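Long-range contacts in tetraacyldisaccharide 4'-kinase (Aquifex aeolicus, PDB 4ITM), which probably transfers the gamma-phosphate of ATP to the 4'-position of a tetraacyldisaccharide 1-phosphate, forming lipid IVA: residues N151-K156 with K175-A180; L155-L160 with E191-F196; C210-D215 with A293-V298. All coordinates share one frame; numbering follows the deposited sequence.

Contact 1. Residues N151-K156 with K175-A180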
loop_
_atom_site.group_PDB
_atom_site.type_symbol
_atom_site.label_atom_id
_atom_site.label_comp_id
_atom_site.label_asym_id
_atom_site.label_seq_id
_atom_site.Cartn_x
_atom_site.Cartn_y
_atom_site.Cartn_z
ATOM N N ASN A 151 -6.043 10.763 -10.377
ATOM C CA ASN A 151 -6.533 9.429 -10.077
ATOM C C ASN A 151 -5.556 8.412 -10.638
ATOM O O ASN A 151 -5.595 8.113 -11.827
ATOM C CB ASN A 151 -7.925 9.239 -10.711
ATOM C CG ASN A 151 -8.764 8.184 -10.008
ATOM O OD1 ASN A 151 -8.507 7.818 -8.853
ATOM N ND2 ASN A 151 -9.799 7.696 -10.704
ATOM N N ILE A 152 -4.675 7.892 -9.786
ATOM C CA ILE A 152 -3.666 6.935 -10.224
ATOM C C ILE A 152 -4.131 5.488 -9.976
ATOM O O ILE A 152 -4.541 5.146 -8.878
ATOM C CB ILE A 152 -2.326 7.188 -9.525
ATOM C CG1 ILE A 152 -1.848 8.628 -9.770
ATOM C CG2 ILE A 152 -1.269 6.170 -10.000
ATOM C CD1 ILE A 152 -0.544 8.961 -9.018
ATOM N N LEU A 153 -4.097 4.649 -11.007
ATOM C CA LEU A 153 -4.531 3.257 -10.850
ATOM C C LEU A 153 -3.347 2.314 -11.048
ATOM O O LEU A 153 -2.652 2.400 -12.062
ATOM C CB LEU A 153 -5.655 2.913 -11.849
ATOM C CG LEU A 153 -6.133 1.450 -11.866
ATOM C CD1 LEU A 153 -6.781 1.097 -10.540
ATOM C CD2 LEU A 153 -7.108 1.169 -13.038
ATOM N N LEU A 154 -3.117 1.426 -10.078
ATOM C CA LEU A 154 -2.079 0.402 -10.194
ATOM C C LEU A 154 -2.682 -0.823 -10.843
ATOM O O LEU A 154 -3.770 -1.256 -10.490
ATOM C CB LEU A 154 -1.530 -0.009 -8.829
ATOM C CG LEU A 154 -1.092 1.081 -7.854
ATOM C CD1 LEU A 154 -0.722 0.447 -6.548
ATOM C CD2 LEU A 154 0.072 1.859 -8.402
ATOM N N LEU A 155 -1.938 -1.415 -11.755
ATOM C CA LEU A 155 -2.424 -2.536 -12.522
ATOM C C LEU A 155 -1.279 -3.521 -12.646
ATOM O O LEU A 155 -0.162 -3.136 -13.011
ATOM C CB LEU A 155 -2.835 -2.035 -13.908
ATOM C CG LEU A 155 -3.993 -2.720 -14.609
ATOM C CD1 LEU A 155 -5.240 -2.625 -13.762
ATOM C CD2 LEU A 155 -4.199 -2.063 -15.955
ATOM N N LYS A 156 -1.543 -4.784 -12.324
ATOM C CA LYS A 156 -0.569 -5.845 -12.567
ATOM C C LYS A 156 -1.118 -6.752 -13.659
ATOM O O LYS A 156 -2.334 -6.818 -13.854
ATOM C CB LYS A 156 -0.267 -6.644 -11.293
ATOM C CG LYS A 156 -1.473 -7.313 -10.641
ATOM C CD LYS A 156 -1.040 -8.110 -9.406
ATOM C CE LYS A 156 -2.216 -8.769 -8.695
ATOM N NZ LYS A 156 -3.218 -7.767 -8.234
ATOM N N LYS A 175 -13.375 -2.477 -17.363
ATOM C CA LYS A 175 -13.764 -1.262 -18.078
ATOM C C LYS A 175 -13.555 -0.006 -17.216
ATOM O O LYS A 175 -13.377 1.104 -17.734
ATOM C CB LYS A 175 -15.219 -1.353 -18.591
ATOM C CG LYS A 175 -16.275 -1.394 -17.486
ATOM C CD LYS A 175 -17.689 -1.154 -18.023
ATOM C CE LYS A 175 -18.717 -1.180 -16.891
ATOM N NZ LYS A 175 -20.093 -0.813 -17.331
ATOM N N GLU A 176 -13.555 -0.179 -15.897
ATOM C CA GLU A 176 -13.402 0.962 -15.010
ATOM C C GLU A 176 -11.986 1.549 -15.015
ATOM O O GLU A 176 -11.740 2.597 -14.426
ATOM C CB GLU A 176 -13.891 0.633 -13.601
ATOM C CG GLU A 176 -15.369 0.295 -13.562
ATOM C CD GLU A 176 -16.268 1.450 -14.030
ATOM O OE1 GLU A 176 -17.385 1.177 -14.505
ATOM O OE2 GLU A 176 -15.882 2.629 -13.906
ATOM N N ILE A 177 -11.074 0.904 -15.728
ATOM C CA ILE A 177 -9.767 1.504 -16.002
ATOM C C ILE A 177 -9.931 2.918 -16.587
ATOM O O ILE A 177 -9.078 3.795 -16.385
ATOM C CB ILE A 177 -8.938 0.598 -16.939
ATOM C CG1 ILE A 177 -8.515 -0.665 -16.183
ATOM C CG2 ILE A 177 -7.714 1.327 -17.483
ATOM C CD1 ILE A 177 -7.927 -1.754 -17.048
ATOM N N ARG A 178 -11.052 3.149 -17.272
ATOM C CA ARG A 178 -11.315 4.449 -17.880
ATOM C C ARG A 178 -11.324 5.618 -16.884
ATOM O O ARG A 178 -11.100 6.765 -17.282
ATOM C CB ARG A 178 -12.629 4.429 -18.670
ATOM C CG ARG A 178 -13.870 4.347 -17.800
ATOM C CD ARG A 178 -15.096 4.000 -18.656
ATOM N NE ARG A 178 -16.320 3.857 -17.872
ATOM C CZ ARG A 178 -17.398 3.194 -18.289
ATOM N NH1 ARG A 178 -17.398 2.599 -19.478
ATOM N NH2 ARG A 178 -18.475 3.111 -17.515
ATOM N N ARG A 179 -11.584 5.340 -15.606
ATOM C CA ARG A 179 -11.592 6.398 -14.589
ATOM C C ARG A 179 -10.206 6.938 -14.225
ATOM O O ARG A 179 -10.089 7.978 -13.579
ATOM C CB ARG A 179 -12.289 5.923 -13.318
ATOM C CG ARG A 179 -13.696 5.390 -13.560
ATOM C CD ARG A 179 -14.574 5.575 -12.330
ATOM N NE ARG A 179 -14.025 5.005 -11.087
ATOM C CZ ARG A 179 -14.240 3.755 -10.664
ATOM N NH1 ARG A 179 -14.972 2.912 -11.389
ATOM N NH2 ARG A 179 -13.729 3.346 -9.508
ATOM N N ALA A 180 -9.160 6.220 -14.621
ATOM C CA ALA A 180 -7.793 6.588 -14.257
ATOM C C ALA A 180 -7.272 7.732 -15.124
ATOM O O ALA A 180 -7.533 7.771 -16.331
ATOM C CB ALA A 180 -6.867 5.371 -14.396
HETATM O O HOH W 1 -12.124 6.486 -9.347
#

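Contact 2. Residues L155-L160 with E191-F196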
loop_
_atom_site.group_PDB
_atom_site.type_symbol
_atom_site.label_atom_id
_atom_site.label_comp_id
_atom_site.label_asym_id
_atom_site.label_seq_id
_atom_site.Cartn_x
_atom_site.Cartn_y
_atom_site.Cartn_z
ATOM N N LEU A 155 -1.938 -1.415 -11.755
ATOM C CA LEU A 155 -2.424 -2.536 -12.522
ATOM C C LEU A 155 -1.279 -3.521 -12.646
ATOM O O LEU A 155 -0.162 -3.136 -13.011
ATOM C CB LEU A 155 -2.835 -2.035 -13.908
ATOM C CG LEU A 155 -3.993 -2.720 -14.609
ATOM C CD1 LEU A 155 -5.240 -2.625 -13.762
ATOM C CD2 LEU A 155 -4.199 -2.063 -15.955
ATOM N N LYS A 156 -1.543 -4.784 -12.324
ATOM C CA LYS A 156 -0.569 -5.845 -12.567
ATOM C C LYS A 156 -1.118 -6.752 -13.659
ATOM O O LYS A 156 -2.334 -6.818 -13.854
ATOM C CB LYS A 156 -0.267 -6.644 -11.293
ATOM C CG LYS A 156 -1.473 -7.313 -10.641
ATOM C CD LYS A 156 -1.040 -8.110 -9.406
ATOM C CE LYS A 156 -2.216 -8.769 -8.695
ATOM N NZ LYS A 156 -3.218 -7.767 -8.234
ATOM N N LYS A 157 -0.225 -7.419 -14.386
ATOM C CA LYS A 157 -0.621 -8.246 -15.529
ATOM C C LYS A 157 -1.768 -9.197 -15.190
ATOM O O LYS A 157 -2.711 -9.357 -15.963
ATOM C CB LYS A 157 0.577 -9.040 -16.056
ATOM C CG LYS A 157 0.274 -9.877 -17.288
ATOM C CD LYS A 157 1.359 -10.931 -17.513
ATOM C CE LYS A 157 1.170 -11.673 -18.846
ATOM N NZ LYS A 157 2.268 -12.660 -19.077
ATOM N N LYS A 158 -1.680 -9.807 -14.015
ATOM C CA LYS A 158 -2.684 -10.745 -13.512
ATOM C C LYS A 158 -4.112 -10.167 -13.456
ATOM O O LYS A 158 -5.097 -10.884 -13.680
ATOM C CB LYS A 158 -2.236 -11.226 -12.126
ATOM C CG LYS A 158 -3.150 -12.213 -11.446
ATOM C CD LYS A 158 -2.575 -12.603 -10.095
ATOM C CE LYS A 158 -3.574 -13.407 -9.276
ATOM N NZ LYS A 158 -3.009 -13.799 -7.953
ATOM N N ASP A 159 -4.226 -8.874 -13.164
ATOM C CA ASP A 159 -5.535 -8.213 -13.132
ATOM C C ASP A 159 -6.236 -8.345 -14.471
ATOM O O ASP A 159 -7.459 -8.504 -14.533
ATOM C CB ASP A 159 -5.386 -6.726 -12.802
ATOM C CG ASP A 159 -4.767 -6.496 -11.452
ATOM O OD1 ASP A 159 -4.876 -7.399 -10.602
ATOM O OD2 ASP A 159 -4.183 -5.416 -11.238
ATOM N N LEU A 160 -5.450 -8.284 -15.543
ATOM C CA LEU A 160 -5.996 -8.270 -16.893
ATOM C C LEU A 160 -6.637 -9.597 -17.288
ATOM O O LEU A 160 -7.388 -9.655 -18.261
ATOM C CB LEU A 160 -4.920 -7.875 -17.907
ATOM C CG LEU A 160 -4.221 -6.537 -17.638
ATOM C CD1 LEU A 160 -3.267 -6.181 -18.776
ATOM C CD2 LEU A 160 -5.238 -5.429 -17.418
ATOM N N GLU A 191 6.347 -10.565 -13.071
ATOM C CA GLU A 191 5.550 -10.667 -14.297
ATOM C C GLU A 191 5.608 -9.375 -15.105
ATOM O O GLU A 191 4.640 -8.614 -15.122
ATOM C CB GLU A 191 4.085 -10.949 -13.964
ATOM C CG GLU A 191 3.733 -12.406 -13.759
ATOM C CD GLU A 191 2.359 -12.737 -14.319
ATOM O OE1 GLU A 191 1.343 -12.367 -13.689
ATOM O OE2 GLU A 191 2.298 -13.354 -15.405
ATOM N N PRO A 192 6.738 -9.125 -15.785
ATOM C CA PRO A 192 6.825 -7.900 -16.584
ATOM C C PRO A 192 5.784 -7.925 -17.699
ATOM O O PRO A 192 5.455 -8.996 -18.199
ATOM C CB PRO A 192 8.245 -7.956 -17.158
ATOM C CG PRO A 192 8.601 -9.431 -17.161
ATOM C CD PRO A 192 7.920 -9.998 -15.949
ATOM N N PHE A 193 5.257 -6.760 -18.061
ATOM C CA PHE A 193 4.221 -6.676 -19.086
ATOM C C PHE A 193 4.035 -5.234 -19.522
ATOM O O PHE A 193 4.395 -4.309 -18.793
ATOM C CB PHE A 193 2.890 -7.247 -18.575
ATOM C CG PHE A 193 2.111 -6.300 -17.677
ATOM C CD1 PHE A 193 2.514 -6.064 -16.367
ATOM C CD2 PHE A 193 0.959 -5.674 -18.142
ATOM C CE1 PHE A 193 1.790 -5.197 -15.537
ATOM C CE2 PHE A 193 0.221 -4.820 -17.327
ATOM C CZ PHE A 193 0.639 -4.574 -16.021
ATOM N N GLU A 194 3.479 -5.057 -20.716
ATOM C CA GLU A 194 3.148 -3.740 -21.243
ATOM C C GLU A 194 1.634 -3.674 -21.377
ATOM O O GLU A 194 0.972 -4.715 -21.435
ATOM C CB GLU A 194 3.779 -3.535 -22.624
ATOM C CG GLU A 194 5.175 -4.105 -22.777
ATOM C CD GLU A 194 6.266 -3.071 -22.576
ATOM O OE1 GLU A 194 5.938 -1.891 -22.335
ATOM O OE2 GLU A 194 7.457 -3.439 -22.664
ATOM N N PHE A 195 1.095 -2.458 -21.425
ATOM C CA PHE A 195 -0.342 -2.244 -21.562
ATOM C C PHE A 195 -0.599 -0.843 -22.099
ATOM O O PHE A 195 -0.345 0.141 -21.412
ATOM C CB PHE A 195 -1.034 -2.412 -20.208
ATOM C CG PHE A 195 -2.532 -2.409 -20.286
ATOM C CD1 PHE A 195 -3.197 -3.252 -21.159
ATOM C CD2 PHE A 195 -3.283 -1.575 -19.477
ATOM C CE1 PHE A 195 -4.580 -3.257 -21.226
ATOM C CE2 PHE A 195 -4.663 -1.577 -19.544
ATOM C CZ PHE A 195 -5.310 -2.418 -20.420
ATOM N N PHE A 196 -1.104 -0.752 -23.325
ATOM C CA PHE A 196 -1.365 0.550 -23.933
ATOM C C PHE A 196 -2.830 0.937 -23.861
ATOM O O PHE A 196 -3.695 0.189 -24.308
ATOM C CB PHE A 196 -0.923 0.573 -25.396
ATOM C CG PHE A 196 -1.157 1.894 -26.065
ATOM C CD1 PHE A 196 -0.313 2.964 -25.817
ATOM C CD2 PHE A 196 -2.230 2.076 -26.921
ATOM C CE1 PHE A 196 -0.526 4.189 -26.419
ATOM C CE2 PHE A 196 -2.449 3.299 -27.531
ATOM C CZ PHE A 196 -1.596 4.356 -27.280
HETATM O O HOH W 2 2.476 -7.823 -13.598
HETATM O O HOH W 3 0.846 -9.981 -12.212
#

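Contact 3. Residues C210-D215 with A293-V298. With ATP (adenosine-5'-triphosphate), chain B.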
loop_
_atom_site.group_PDB
_atom_site.type_symbol
_atom_site.label_atom_id
_atom_site.label_comp_id
_atom_site.label_asym_id
_atom_site.label_seq_id
_atom_site.Cartn_x
_atom_site.Cartn_y
_atom_site.Cartn_z
ATOM N N CYS A 210 18.589 -1.619 1.412
ATOM C CA CYS A 210 19.126 -1.737 2.767
ATOM C C CYS A 210 18.198 -2.548 3.675
ATOM O O CYS A 210 17.098 -2.900 3.278
ATOM C CB CYS A 210 19.442 -0.368 3.367
ATOM S SG CYS A 210 18.074 0.800 3.366
ATOM N N LEU A 211 18.670 -2.887 4.869
ATOM C CA LEU A 211 17.796 -3.298 5.972
ATOM C C LEU A 211 17.017 -2.163 6.646
ATOM O O LEU A 211 17.446 -1.013 6.646
ATOM C CB LEU A 211 18.581 -4.094 7.015
ATOM C CG LEU A 211 19.515 -5.165 6.455
ATOM C CD1 LEU A 211 20.239 -5.894 7.577
ATOM C CD2 LEU A 211 18.750 -6.138 5.576
ATOM N N LEU A 212 15.875 -2.506 7.232
ATOM C CA LEU A 212 15.222 -1.640 8.198
ATOM C C LEU A 212 15.399 -2.250 9.591
ATOM O O LEU A 212 15.138 -3.433 9.780
ATOM C CB LEU A 212 13.744 -1.473 7.858
ATOM C CG LEU A 212 13.445 -0.728 6.559
ATOM C CD1 LEU A 212 12.006 -0.970 6.150
ATOM C CD2 LEU A 212 13.735 0.794 6.709
ATOM N N ASN A 213 15.866 -1.469 10.560
ATOM C CA ASN A 213 15.909 -1.991 11.921
ATOM C C ASN A 213 14.538 -1.893 12.591
ATOM O O ASN A 213 13.582 -1.406 11.982
ATOM C CB ASN A 213 17.040 -1.374 12.761
ATOM C CG ASN A 213 16.809 0.097 13.121
ATOM O OD1 ASN A 213 15.698 0.624 13.050
ATOM N ND2 ASN A 213 17.881 0.758 13.526
ATOM N N SER A 214 14.447 -2.351 13.835
ATOM C CA SER A 214 13.172 -2.416 14.547
ATOM C C SER A 214 12.564 -1.042 14.830
ATOM O O SER A 214 11.396 -0.952 15.204
ATOM C CB SER A 214 13.319 -3.203 15.856
ATOM O OG SER A 214 14.158 -2.524 16.781
ATOM N N ASP A 215 13.364 0.013 14.666
ATOM C CA ASP A 215 12.891 1.398 14.761
ATOM C C ASP A 215 12.599 1.980 13.379
ATOM O O ASP A 215 12.348 3.181 13.242
ATOM C CB ASP A 215 13.928 2.288 15.468
ATOM C CG ASP A 215 14.022 2.007 16.955
ATOM O OD1 ASP A 215 12.973 1.680 17.560
ATOM O OD2 ASP A 215 15.136 2.106 17.515
ATOM N N ALA A 293 14.140 -5.900 8.675
ATOM C CA ALA A 293 13.366 -6.174 7.467
ATOM C C ALA A 293 14.147 -5.642 6.285
ATOM O O ALA A 293 15.085 -4.870 6.460
ATOM C CB ALA A 293 11.989 -5.521 7.537
ATOM N N LEU A 294 13.773 -6.075 5.088
ATOM C CA LEU A 294 14.420 -5.620 3.862
ATOM C C LEU A 294 13.740 -4.343 3.402
ATOM O O LEU A 294 12.519 -4.224 3.480
ATOM C CB LEU A 294 14.293 -6.673 2.758
ATOM C CG LEU A 294 14.736 -8.112 3.037
ATOM C CD1 LEU A 294 14.368 -9.002 1.866
ATOM C CD2 LEU A 294 16.218 -8.171 3.299
ATOM N N ASN A 295 14.537 -3.399 2.922
ATOM C CA ASN A 295 14.036 -2.143 2.403
ATOM C C ASN A 295 14.355 -2.066 0.913
ATOM O O ASN A 295 15.475 -2.360 0.507
ATOM C CB ASN A 295 14.684 -0.976 3.162
ATOM C CG ASN A 295 14.189 0.381 2.690
ATOM O OD1 ASN A 295 12.984 0.640 2.627
ATOM N ND2 ASN A 295 15.122 1.245 2.337
ATOM N N PHE A 296 13.365 -1.695 0.100
ATOM C CA PHE A 296 13.553 -1.601 -1.349
ATOM C C PHE A 296 13.312 -0.182 -1.843
ATOM O O PHE A 296 12.325 0.459 -1.456
ATOM C CB PHE A 296 12.599 -2.552 -2.088
ATOM C CG PHE A 296 12.895 -4.001 -1.862
ATOM C CD1 PHE A 296 12.385 -4.662 -0.754
ATOM C CD2 PHE A 296 13.688 -4.708 -2.756
ATOM C CE1 PHE A 296 12.662 -5.994 -0.542
ATOM C CE2 PHE A 296 13.963 -6.049 -2.548
ATOM C CZ PHE A 296 13.456 -6.689 -1.438
ATOM N N LYS A 297 14.204 0.298 -2.703
ATOM C CA LYS A 297 13.992 1.559 -3.411
ATOM C C LYS A 297 12.891 1.339 -4.432
ATOM O O LYS A 297 12.777 0.252 -5.009
ATOM C CB LYS A 297 15.262 2.020 -4.140
ATOM C CG LYS A 297 16.438 2.403 -3.244
ATOM C CD LYS A 297 17.654 2.825 -4.079
ATOM C CE LYS A 297 18.881 3.146 -3.215
ATOM N NZ LYS A 297 18.654 4.291 -2.287
ATOM N N VAL A 298 12.067 2.361 -4.642
ATOM C CA VAL A 298 10.981 2.269 -5.611
ATOM C C VAL A 298 11.225 3.242 -6.754
ATOM O O VAL A 298 11.454 4.428 -6.521
ATOM C CB VAL A 298 9.634 2.569 -4.959
ATOM C CG1 VAL A 298 8.483 2.361 -5.965
ATOM C CG2 VAL A 298 9.457 1.691 -3.737
HETATM P PG ATP B . 0.683 -3.991 -0.551
HETATM O O1G ATP B . -0.610 -4.182 -1.291
HETATM O O2G ATP B . 1.217 -2.583 -0.494
HETATM O O3G ATP B . 0.743 -4.703 0.783
HETATM P PB ATP B . 1.662 -6.161 -2.162
HETATM O O1B ATP B . 1.307 -5.995 -3.624
HETATM O O2B ATP B . 0.813 -7.074 -1.323
HETATM O O3B ATP B . 1.820 -4.741 -1.419
HETATM P PA ATP B . 4.552 -6.037 -2.519
HETATM O O1A ATP B . 5.184 -7.203 -3.233
HETATM O O2A ATP B . 4.428 -4.729 -3.251
HETATM O O3A ATP B . 3.164 -6.697 -2.036
HETATM O "O5'" ATP B . 5.355 -5.786 -1.133
HETATM C "C5'" ATP B . 5.211 -6.730 -0.062
HETATM C "C4'" ATP B . 5.162 -6.057 1.311
HETATM O "O4'" ATP B . 6.412 -5.441 1.651
HETATM C "C3'" ATP B . 4.104 -4.966 1.394
HETATM O "O3'" ATP B . 2.841 -5.515 1.788
HETATM C "C2'" ATP B . 4.701 -3.965 2.381
HETATM O "O2'" ATP B . 4.462 -4.353 3.737
HETATM C "C1'" ATP B . 6.198 -4.138 2.211
HETATM N N9 ATP B . 6.788 -3.196 1.234
HETATM C C8 ATP B . 6.188 -2.692 0.134
HETATM N N7 ATP B . 7.025 -1.893 -0.559
HETATM C C5 ATP B . 8.204 -1.890 0.109
HETATM C C6 ATP B . 9.525 -1.252 -0.081
HETATM N N6 ATP B . 9.756 -0.440 -1.147
HETATM N N1 ATP B . 10.479 -1.505 0.854
HETATM C C2 ATP B . 10.256 -2.322 1.907
HETATM N N3 ATP B . 9.083 -2.935 2.143
HETATM C C4 ATP B . 8.044 -2.757 1.286
#

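Contact 1. Residues N151-K156 with K175-A180
The carboxamide of N151 reaches across to the end of the 3-10 segment 175-179, where ND2 donates to the R179 carbonyl O at 2.9 Å. The N-H aims fairly straight at the oxygen (159°), which lies close to the plane of the amide; from the acceptor's side, though, the nitrogen stands 63° above the carbonyl plane. The second N-H of ND2 goes to water 1, 3.0 Å from N151 ND2, and that water also accepts from R179 NE. With OD1 bonded to R148, the amide is held at both ends and its rotation is fixed.

R179 is bent halfway along its chain (chi3 -54°), which turns the guanidinium back over its own segment. There NH1 forms a salt bridge to E176 OE2 at 2.7 Å, with the oxygen in the guanidinium plane but approached from above the carboxylate plane. E172 gives NH1 a second acidic partner. R178 adds a long ion pair to E176 OE1 that relies on charge alone.

Further along the strand the contact turns greasy. L153 CB sits against A180 CB at 3.7 Å, while its CD2 touches I177 CG1 at 3.9 Å. I177 holds CG1 beside its backbone N with CD1 extended beyond, a shape that brings CD1 to L155 CD2, 3.9 Å away. Both leucines cross the isoleucine at about a right angle.

N151, L153 and L155, every second residue of strand 150-156, all turn toward 175-180; the strand's neighbours 38-43 and 182-186 run parallel to it. The segment packed on this face leads into strand 182-186, an architecture that fits the parallel sheet of the P-loop NTPase fold, with K156 NZ bonded to G48 and S49 of the predicted ATP-binding loop.

Contact 2. Residues L155-L160 with E191-F196
K157 runs alongside F193 in the opposite direction, over one face of its ring, and carries on to E191. CB sits over the ring face as a CH-pi contact, 3.8 Å from the F193 centroid and 23° off the ring normal. CG has slid beyond the ring and meets F193 CB at 3.9 Å. CD comes to 3.3 Å from E191 OE2, and CE passes the same oxygen more loosely. NZ ends in a long salt bridge, 3.7 Å from E191 OE2. The extended chain and the carboxylate-bearing arm of E191 cross at about a right angle.

F193 keeps its CG between backbone N and carbonyl carbon (chi1 79°), which turns one ring face to K157; the backbone N of K157 is over the same face, and L155 O is at the ring edge, 3.4 Å from F193 CZ. Next door, L160 CD1 rests over the F195 face, while L155 CD2 touches F195 CE2 at 3.7 Å. Two waters complete the join: water 2 links K157 N with E191 O, and water 3 accepts from K158 N and donates to E191 OE1.

With no direct hydrogen bond between the segments, the aromatic and aliphatic packing plus these water bridges probably do most of the holding, and the stretched ion pair adds a softer electrostatic pull.

Contact 3. Residues C210-D215 with A293-V298
A thiol serves as acceptor here: N295 ND2 donates to C210 SG at 3.2 Å, with an N-H...S angle of 156°. SG sits between the backbone N and the carbonyl carbon (chi1 55°), which brings it to the N295 amide, a little out of the amide plane. The same two residues also pair through their backbones, N295 N to C210 O at 2.6 Å, nearly along the C=O axis, with a weak return bond from C210 N to N295 O. L212 and A293 form a hydrogen-bonded pair with both bonds made, L212 N to A293 O at 2.6 Å and A293 N to L212 O at 2.9 Å.

This is an antiparallel join of strands 201-212 and 291-300, and the latter reads the base of ATP through F296: F296 N donates to adenine N1 at 3.0 Å, and adenine N6 donates to F296 O at 2.7 Å. V298 CG2 touches N6 as well.

L212 lays its CG on N295 CB at 3.6 Å, on the face shared with C210 and A293. L211 and L294, a non-hydrogen-bonded pair, diverge, yet their CD2 atoms still meet at 4.0 Å. Farther along, N213 OD1 accepts from D215 N in an Asx turn.

In the fold
Contacts 1 and 2 start from the same strand, 150-156, sharing L155 and K156, and their centres are about 12 Å apart; I177 of one packs against F195 of the other. Both chain segments that return to it flank strand 182-186: 175-180 comes just before, 191-196 after. The chain then runs through 201-212 to contact 3, whose centre is about 29 Å from that of contact 1 and about 27 Å from that of contact 2, and which pairs that strand with 291-300. ATP lies between them, its adenine at contact 3 and K156 about 7 Å from it (side chain to ATP), consistent with one nucleotide site served by strands distant in sequence.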